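Local coordinates for putative uncharacterized protein (Pyrococcus furiosus, PDB 3VR0) that probably activates the archaeal proteasome, being a homologue of proteasome assembly chaperones of the PAC2 family, at residues C[28-40]-C[99-111]. Numbering follows the deposited sequence.
Sequences PDIYDPIFIEGLP and HRDLIIVTGDTQV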
ATOM      1  N   PRO C  28      -3.936 -35.000   9.884  1.00 21.94           N
ATOM      2  CA  PRO C  28      -3.084 -36.183   9.729  1.00 22.66           C
ATOM      3  C   PRO C  28      -2.511 -36.647  11.043  1.00 23.21           C
ATOM      4  O   PRO C  28      -2.343 -35.875  12.042  1.00 23.25           O
ATOM      5  CB  PRO C  28      -1.962 -35.709   8.761  1.00 22.95           C
ATOM      6  CG  PRO C  28      -2.559 -34.404   8.103  1.00 23.72           C
ATOM      7  CD  PRO C  28      -3.333 -33.804   9.266  1.00 22.07           C
ATOM      8  N   ASP C  29      -2.196 -37.924  11.015  1.00 23.90           N
ATOM      9  CA  ASP C  29      -1.716 -38.650  12.159  1.00 25.08           C
ATOM     10  C   ASP C  29      -0.215 -38.453  12.193  1.00 25.71           C
ATOM     11  O   ASP C  29       0.572 -39.377  11.853  1.00 26.02           O
ATOM     12  CB  ASP C  29      -2.089 -40.147  12.011  1.00 24.41           C
ATOM     13  CG  ASP C  29      -1.560 -40.983  13.168  1.00 27.76           C
ATOM     14  OD1 ASP C  29      -1.268 -40.378  14.202  1.00 27.93           O
ATOM     15  OD2 ASP C  29      -1.454 -42.221  13.041  1.00 32.56           O
ATOM     16  N   ILE C  30       0.211 -37.250  12.588  1.00 25.41           N
ATOM     17  CA  ILE C  30       1.633 -36.973  12.571  1.00 26.26           C
ATOM     18  C   ILE C  30       2.000 -36.346  13.841  1.00 27.97           C
ATOM     19  O   ILE C  30       1.158 -35.746  14.481  1.00 30.36           O
ATOM     20  CB  ILE C  30       2.060 -36.053  11.402  1.00 25.58           C
ATOM     21  CG1 ILE C  30       1.402 -34.623  11.467  1.00 23.89           C
ATOM     22  CG2 ILE C  30       1.834 -36.794  10.121  1.00 23.36           C
ATOM     23  CD1 ILE C  30       1.564 -33.814  10.121  1.00 21.99           C
ATOM     24  N   TYR C  31       3.250 -36.463  14.233  1.00 29.66           N
ATOM     25  CA  TYR C  31       3.644 -35.728  15.400  1.00 31.05           C
ATOM     26  C   TYR C  31       5.066 -35.215  15.393  1.00 29.22           C
ATOM     27  O   TYR C  31       5.967 -35.853  14.882  1.00 28.57           O
ATOM     28  CB  TYR C  31       3.389 -36.525  16.689  1.00 34.47           C
ATOM     29  CG  TYR C  31       3.463 -35.560  17.861  1.00 40.09           C
ATOM     30  CD1 TYR C  31       2.743 -34.347  17.807  1.00 42.48           C
ATOM     31  CD2 TYR C  31       4.319 -35.806  18.971  1.00 44.74           C
ATOM     32  CE1 TYR C  31       2.803 -33.428  18.838  1.00 47.79           C
ATOM     33  CE2 TYR C  31       4.404 -34.858  20.028  1.00 48.00           C
ATOM     34  CZ  TYR C  31       3.633 -33.671  19.933  1.00 49.25           C
ATOM     35  OH  TYR C  31       3.659 -32.712  20.918  1.00 52.70           O
ATOM     36  N   ASP C  32       5.231 -34.033  15.986  1.00 29.18           N
ATOM     37  CA  ASP C  32       6.506 -33.346  16.062  1.00 28.30           C
ATOM     38  C   ASP C  32       7.139 -33.311  14.673  1.00 25.46           C
ATOM     39  O   ASP C  32       8.309 -33.586  14.552  1.00 24.23           O
ATOM     40  CB  ASP C  32       7.451 -34.080  17.044  1.00 29.06           C
ATOM     41  CG  ASP C  32       8.699 -33.271  17.379  1.00 32.68           C
ATOM     42  OD1 ASP C  32       8.689 -32.035  17.202  1.00 35.31           O
ATOM     43  OD2 ASP C  32       9.704 -33.870  17.834  1.00 37.76           O
ATOM     44  N   PRO C  33       6.362 -32.975  13.632  1.00 23.85           N
ATOM     45  CA  PRO C  33       6.963 -33.024  12.317  1.00 22.83           C
ATOM     46  C   PRO C  33       7.979 -31.904  12.078  1.00 23.12           C
ATOM     47  O   PRO C  33       8.070 -30.915  12.856  1.00 22.66           O
ATOM     48  CB  PRO C  33       5.767 -32.887  11.392  1.00 22.04           C
ATOM     49  CG  PRO C  33       4.754 -32.098  12.204  1.00 23.26           C
ATOM     50  CD  PRO C  33       4.980 -32.443  13.607  1.00 24.37           C
ATOM     51  N   ILE C  34       8.783 -32.066  11.040  1.00 23.22           N
ATOM     52  CA  ILE C  34       9.634 -30.972  10.612  1.00 22.93           C
ATOM     53  C   ILE C  34       8.825 -30.283   9.517  1.00 22.74           C
ATOM     54  O   ILE C  34       8.239 -30.967   8.664  1.00 21.96           O
ATOM     55  CB  ILE C  34      11.031 -31.460  10.128  1.00 24.22           C
ATOM     56  CG1 ILE C  34      11.856 -32.022  11.327  1.00 22.78           C
ATOM     57  CG2 ILE C  34      11.812 -30.312   9.408  1.00 21.92           C
ATOM     58  CD1 ILE C  34      13.117 -32.795  10.923  1.00 21.51           C
ATOM     59  N   PHE C  35       8.753 -28.946   9.590  1.00 21.40           N
ATOM     60  CA  PHE C  35       8.107 -28.133   8.559  1.00 20.97           C
ATOM     61  C   PHE C  35       9.087 -27.744   7.458  1.00 21.09           C
ATOM     62  O   PHE C  35      10.030 -27.014   7.691  1.00 23.13           O
ATOM     63  CB  PHE C  35       7.522 -26.880   9.248  1.00 20.14           C
ATOM     64  CG  PHE C  35       6.754 -25.940   8.339  1.00 19.46           C
ATOM     65  CD1 PHE C  35       6.073 -26.400   7.240  1.00 18.06           C
ATOM     66  CD2 PHE C  35       6.658 -24.562   8.665  1.00 17.90           C
ATOM     67  CE1 PHE C  35       5.346 -25.531   6.419  1.00 22.20           C
ATOM     68  CE2 PHE C  35       5.934 -23.687   7.831  1.00 17.28           C
ATOM     69  CZ  PHE C  35       5.285 -24.165   6.722  1.00 18.23           C
ATOM     70  N   ILE C  36       8.835 -28.154   6.239  1.00 21.70           N
ATOM     71  CA  ILE C  36       9.720 -27.846   5.164  1.00 21.20           C
ATOM     72  C   ILE C  36       9.076 -26.887   4.159  1.00 22.12           C
ATOM     73  O   ILE C  36       7.950 -27.144   3.694  1.00 21.50           O
ATOM     74  CB  ILE C  36      10.127 -29.115   4.391  1.00 22.95           C
ATOM     75  CG1 ILE C  36      10.765 -30.133   5.344  1.00 23.20           C
ATOM     76  CG2 ILE C  36      11.190 -28.779   3.281  1.00 20.99           C
ATOM     77  CD1 ILE C  36      11.171 -31.387   4.630  1.00 27.31           C
ATOM     78  N   GLU C  37       9.806 -25.804   3.806  1.00 21.92           N
ATOM     79  CA  GLU C  37       9.250 -24.751   2.908  1.00 22.45           C
ATOM     80  C   GLU C  37       9.978 -24.656   1.570  1.00 22.19           C
ATOM     81  O   GLU C  37      11.201 -24.482   1.528  1.00 23.15           O
ATOM     82  CB  GLU C  37       9.217 -23.382   3.587  1.00 21.71           C
ATOM     83  CG  GLU C  37       8.802 -22.227   2.628  1.00 23.76           C
ATOM     84  CD  GLU C  37       9.984 -21.632   1.876  1.00 27.44           C
ATOM     85  OE1 GLU C  37      11.095 -21.701   2.406  1.00 30.37           O
ATOM     86  OE2 GLU C  37       9.845 -21.153   0.727  1.00 31.72           O
ATOM     87  N   GLY C  38       9.218 -24.788   0.498  1.00 22.54           N
ATOM     88  CA  GLY C  38       9.715 -24.589  -0.863  1.00 23.43           C
ATOM     89  C   GLY C  38       8.706 -23.808  -1.697  1.00 24.28           C
ATOM     90  O   GLY C  38       8.080 -24.335  -2.616  1.00 24.32           O
ATOM     91  N   LEU C  39       8.550 -22.532  -1.367  1.00 24.58           N
ATOM     92  CA  LEU C  39       7.691 -21.637  -2.117  1.00 25.11           C
ATOM     93  C   LEU C  39       8.475 -21.027  -3.318  1.00 26.34           C
ATOM     94  O   LEU C  39       9.690 -21.130  -3.356  1.00 26.05           O
ATOM     95  CB  LEU C  39       7.213 -20.560  -1.167  1.00 24.59           C
ATOM     96  CG  LEU C  39       6.197 -21.137  -0.155  1.00 23.12           C
ATOM     97  CD1 LEU C  39       6.017 -20.195   1.011  1.00 21.86           C
ATOM     98  CD2 LEU C  39       4.867 -21.394  -0.851  1.00 18.20           C
ATOM     99  N   PRO C  40       7.781 -20.384  -4.282  1.00 27.46           N
ATOM    100  CA  PRO C  40       8.530 -19.767  -5.392  1.00 28.42           C
ATOM    101  C   PRO C  40       9.470 -18.705  -4.909  1.00 28.88           C
ATOM    102  O   PRO C  40       9.180 -18.033  -3.935  1.00 29.20           O
ATOM    103  CB  PRO C  40       7.441 -19.165  -6.269  1.00 28.44           C
ATOM    104  CG  PRO C  40       6.271 -20.030  -5.985  1.00 28.68           C
ATOM    105  CD  PRO C  40       6.336 -20.280  -4.511  1.00 26.59           C
ATOM    106  N   HIS C  99      12.870 -41.714  11.644  1.00 41.73           N
ATOM    107  CA  HIS C  99      12.670 -40.611  10.701  1.00 39.15           C
ATOM    108  C   HIS C  99      11.519 -39.761  11.155  1.00 36.79           C
ATOM    109  O   HIS C  99      10.543 -40.267  11.716  1.00 36.38           O
ATOM    110  CB  HIS C  99      12.456 -41.139   9.300  1.00 39.88           C
ATOM    111  CG  HIS C  99      13.628 -41.914   8.793  1.00 44.10           C
ATOM    112  ND1 HIS C  99      13.935 -43.178   9.254  1.00 47.05           N
ATOM    113  CD2 HIS C  99      14.612 -41.583   7.923  1.00 46.55           C
ATOM    114  CE1 HIS C  99      15.033 -43.606   8.661  1.00 47.73           C
ATOM    115  NE2 HIS C  99      15.466 -42.657   7.851  1.00 47.99           N
ATOM    116  N   ARG C 100      11.636 -38.453  10.957  1.00 33.91           N
ATOM    117  CA  ARG C 100      10.599 -37.534  11.455  1.00 30.56           C
ATOM    118  C   ARG C 100       9.480 -37.500  10.445  1.00 27.85           C
ATOM    119  O   ARG C 100       9.718 -37.694   9.269  1.00 27.36           O
ATOM    120  CB  ARG C 100      11.171 -36.134  11.742  1.00 31.74           C
ATOM    121  CG  ARG C 100      12.223 -36.129  12.877  1.00 30.69           C
ATOM    122  CD  ARG C 100      11.619 -35.978  14.244  1.00 33.01           C
ATOM    123  NE  ARG C 100      11.100 -34.625  14.453  1.00 35.66           N
ATOM    124  CZ  ARG C 100      11.845 -33.539  14.689  1.00 35.19           C
ATOM    125  NH1 ARG C 100      13.184 -33.596  14.770  1.00 32.18           N
ATOM    126  NH2 ARG C 100      11.245 -32.375  14.860  1.00 33.74           N
ATOM    127  N   ASP C 101       8.256 -37.381  10.919  1.00 24.64           N
ATOM    128  CA  ASP C 101       7.159 -36.926  10.081  1.00 23.39           C
ATOM    129  C   ASP C 101       7.465 -35.508   9.449  1.00 23.25           C
ATOM    130  O   ASP C 101       8.209 -34.685  10.060  1.00 19.68           O
ATOM    131  CB  ASP C 101       5.921 -36.785  10.953  1.00 22.88           C
ATOM    132  CG  ASP C 101       5.420 -38.143  11.538  1.00 25.07           C
ATOM    133  OD1 ASP C 101       5.788 -39.235  11.021  1.00 27.51           O
ATOM    134  OD2 ASP C 101       4.682 -38.083  12.537  1.00 24.81           O
ATOM    135  N   LEU C 102       6.850 -35.237   8.278  1.00 21.83           N
ATOM    136  CA  LEU C 102       7.048 -33.972   7.557  1.00 22.59           C
ATOM    137  C   LEU C 102       5.747 -33.285   7.247  1.00 23.28           C
ATOM    138  O   LEU C 102       4.740 -33.953   6.958  1.00 24.11           O
ATOM    139  CB  LEU C 102       7.820 -34.152   6.242  1.00 21.04           C
ATOM    140  CG  LEU C 102       9.153 -34.913   6.454  1.00 23.32           C
ATOM    141  CD1 LEU C 102       9.816 -35.271   5.140  1.00 23.05           C
ATOM    142  CD2 LEU C 102      10.094 -34.111   7.389  1.00 22.82           C
ATOM    143  N   ILE C 103       5.797 -31.944   7.298  1.00 22.41           N
ATOM    144  CA  ILE C 103       4.853 -31.082   6.577  1.00 21.38           C
ATOM    145  C   ILE C 103       5.672 -30.262   5.560  1.00 21.57           C
ATOM    146  O   ILE C 103       6.711 -29.643   5.918  1.00 21.46           O
ATOM    147  CB  ILE C 103       4.125 -30.102   7.553  1.00 21.85           C
ATOM    148  CG1 ILE C 103       3.400 -30.883   8.652  1.00 20.04           C
ATOM    149  CG2 ILE C 103       3.147 -29.091   6.767  1.00 17.51           C
ATOM    150  CD1 ILE C 103       2.733 -30.007   9.690  1.00 18.04           C
ATOM    151  N   ILE C 104       5.183 -30.225   4.322  1.00 20.16           N
ATOM    152  CA  ILE C 104       5.874 -29.558   3.273  1.00 20.39           C
ATOM    153  C   ILE C 104       4.902 -28.578   2.633  1.00 19.90           C
ATOM    154  O   ILE C 104       3.806 -28.949   2.272  1.00 19.38           O
ATOM    155  CB  ILE C 104       6.429 -30.548   2.195  1.00 20.32           C
ATOM    156  CG1 ILE C 104       7.344 -31.586   2.838  1.00 22.12           C
ATOM    157  CG2 ILE C 104       7.184 -29.749   1.064  1.00 20.01           C
ATOM    158  CD1 ILE C 104       7.576 -32.847   1.941  1.00 25.18           C
ATOM    159  N   VAL C 105       5.292 -27.312   2.543  1.00 19.51           N
ATOM    160  CA  VAL C 105       4.433 -26.335   1.876  1.00 19.72           C
ATOM    161  C   VAL C 105       5.098 -25.929   0.572  1.00 21.11           C
ATOM    162  O   VAL C 105       6.313 -25.754   0.522  1.00 21.77           O
ATOM    163  CB  VAL C 105       4.159 -25.061   2.754  1.00 19.80           C
ATOM    164  CG1 VAL C 105       5.458 -24.285   3.083  1.00 18.08           C
ATOM    165  CG2 VAL C 105       3.156 -24.136   2.088  1.00 19.96           C
ATOM    166  N   THR C 106       4.292 -25.800  -0.465  1.00 22.55           N
ATOM    167  CA  THR C 106       4.687 -25.161  -1.709  1.00 24.71           C
ATOM    168  C   THR C 106       3.472 -24.388  -2.255  1.00 24.23           C
ATOM    169  O   THR C 106       2.446 -24.280  -1.597  1.00 23.95           O
ATOM    170  CB  THR C 106       5.269 -26.201  -2.742  1.00 25.98           C
ATOM    171  OG1 THR C 106       5.905 -25.509  -3.823  1.00 31.90           O
ATOM    172  CG2 THR C 106       4.205 -27.147  -3.340  1.00 26.02           C
ATOM    173  N   GLY C 107       3.559 -23.857  -3.457  1.00 24.41           N
ATOM    174  CA  GLY C 107       2.426 -23.137  -3.998  1.00 23.97           C
ATOM    175  C   GLY C 107       2.735 -22.268  -5.190  1.00 24.80           C
ATOM    176  O   GLY C 107       3.851 -22.289  -5.733  1.00 24.36           O
ATOM    177  N   ASP C 108       1.716 -21.553  -5.651  1.00 24.72           N
ATOM    178  CA  ASP C 108       1.844 -20.712  -6.820  1.00 25.35           C
ATOM    179  C   ASP C 108       2.777 -19.483  -6.601  1.00 25.99           C
ATOM    180  O   ASP C 108       3.403 -19.013  -7.546  1.00 26.61           O
ATOM    181  CB  ASP C 108       0.470 -20.177  -7.223  1.00 25.19           C
ATOM    182  CG  ASP C 108      -0.537 -21.277  -7.540  1.00 26.63           C
ATOM    183  OD1 ASP C 108      -0.235 -22.165  -8.351  1.00 28.80           O
ATOM    184  OD2 ASP C 108      -1.665 -21.222  -7.019  1.00 29.76           O
ATOM    185  N   THR C 109       2.841 -18.928  -5.395  1.00 24.53           N
ATOM    186  CA  THR C 109       3.343 -17.569  -5.283  1.00 24.99           C
ATOM    187  C   THR C 109       3.611 -17.262  -3.856  1.00 25.36           C
ATOM    188  O   THR C 109       3.195 -18.017  -2.943  1.00 25.90           O
ATOM    189  CB  THR C 109       2.265 -16.485  -5.774  1.00 26.65           C
ATOM    190  OG1 THR C 109       2.852 -15.169  -5.797  1.00 28.14           O
ATOM    191  CG2 THR C 109       1.026 -16.437  -4.855  1.00 21.80           C
ATOM    192  N   GLN C 110       4.322 -16.163  -3.657  1.00 24.09           N
ATOM    193  CA  GLN C 110       4.398 -15.535  -2.360  1.00 24.19           C
ATOM    194  C   GLN C 110       3.679 -14.208  -2.538  1.00 23.29           C
ATOM    195  O   GLN C 110       3.301 -13.839  -3.653  1.00 22.53           O
ATOM    196  CB  GLN C 110       5.857 -15.311  -1.931  1.00 24.47           C
ATOM    197  CG  GLN C 110       6.685 -16.596  -1.786  1.00 25.50           C
ATOM    198  CD  GLN C 110       7.922 -16.434  -0.891  1.00 26.01           C
ATOM    199  OE1 GLN C 110       7.884 -15.789   0.160  1.00 23.33           O
ATOM    200  NE2 GLN C 110       9.026 -17.049  -1.304  1.00 25.79           N
ATOM    201  N   VAL C 111       3.507 -13.490  -1.442  1.00 23.20           N
ATOM    202  CA  VAL C 111       2.901 -12.179  -1.484  1.00 23.12           C
ATOM    203  C   VAL C 111       3.837 -11.275  -2.328  1.00 24.45           C
ATOM    204  O   VAL C 111       5.059 -11.454  -2.288  1.00 24.10           O
ATOM    205  CB  VAL C 111       2.782 -11.643  -0.036  1.00 23.45           C
ATOM    206  CG1 VAL C 111       2.525 -10.125  -0.015  1.00 20.45           C
ATOM    207  CG2 VAL C 111       1.633 -12.404   0.740  1.00 21.16           C
TER
HETATM  208  O   HOH W   1       3.240 -40.287  13.829  1.00 39.50           O
HETATM  209  O   HOH W   2       7.975 -36.888  13.988  1.00 40.18           O
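The guanidinium of Arg100 has Asp32 OD2 over one face, the carboxylate and guanidinium planes 24° apart, and Ile34 over the other, CG1 lying 3.6 Å from NH2. At its edge, in plane, sits the backbone O of Asp32, taking NE at 3.0 Å and, farther off, NH2; bends at chi2 (-87°) and chi3 (-71°) bring both nitrogens there. A long salt bridge joins Asp32 OD1 to NH2, while Arg136 and Glu137 pair with Asp32 and Arg100. With an alanine at Arg100, NE and NH2 are gone, and the Asp32 carbonyl would probably lose both donors and Glu137 its positive mate. The Phe35 ring has Ile103 O near its plane at one edge, and CE1 meets Val105 CG1 at 3.6 Å.

One residue on from Arg100, Asp101 OD2 accepts Tyr31 N (2.7 Å) through its anti lone pair. Strands 34-37 and 102-107 run parallel in the mixed sheet, bonded alternately from Ile34 N to Asp101 O through Gly38 N to Val105 O. Ile34, Ile36, Leu102 and Ile104 share one face, where helix 45-57 covers Ile36 and Ile104. Near the end of strand 102-107, Thr106 OG1 donates to Gly38 O (2.8 Å); beyond it Gln110 NE2, in a side chain near a bound gold ion, donates to Pro40 O (2.8 Å). Charged and polar side chains thus tie down backbone at both ends of a mostly apolar strand pair.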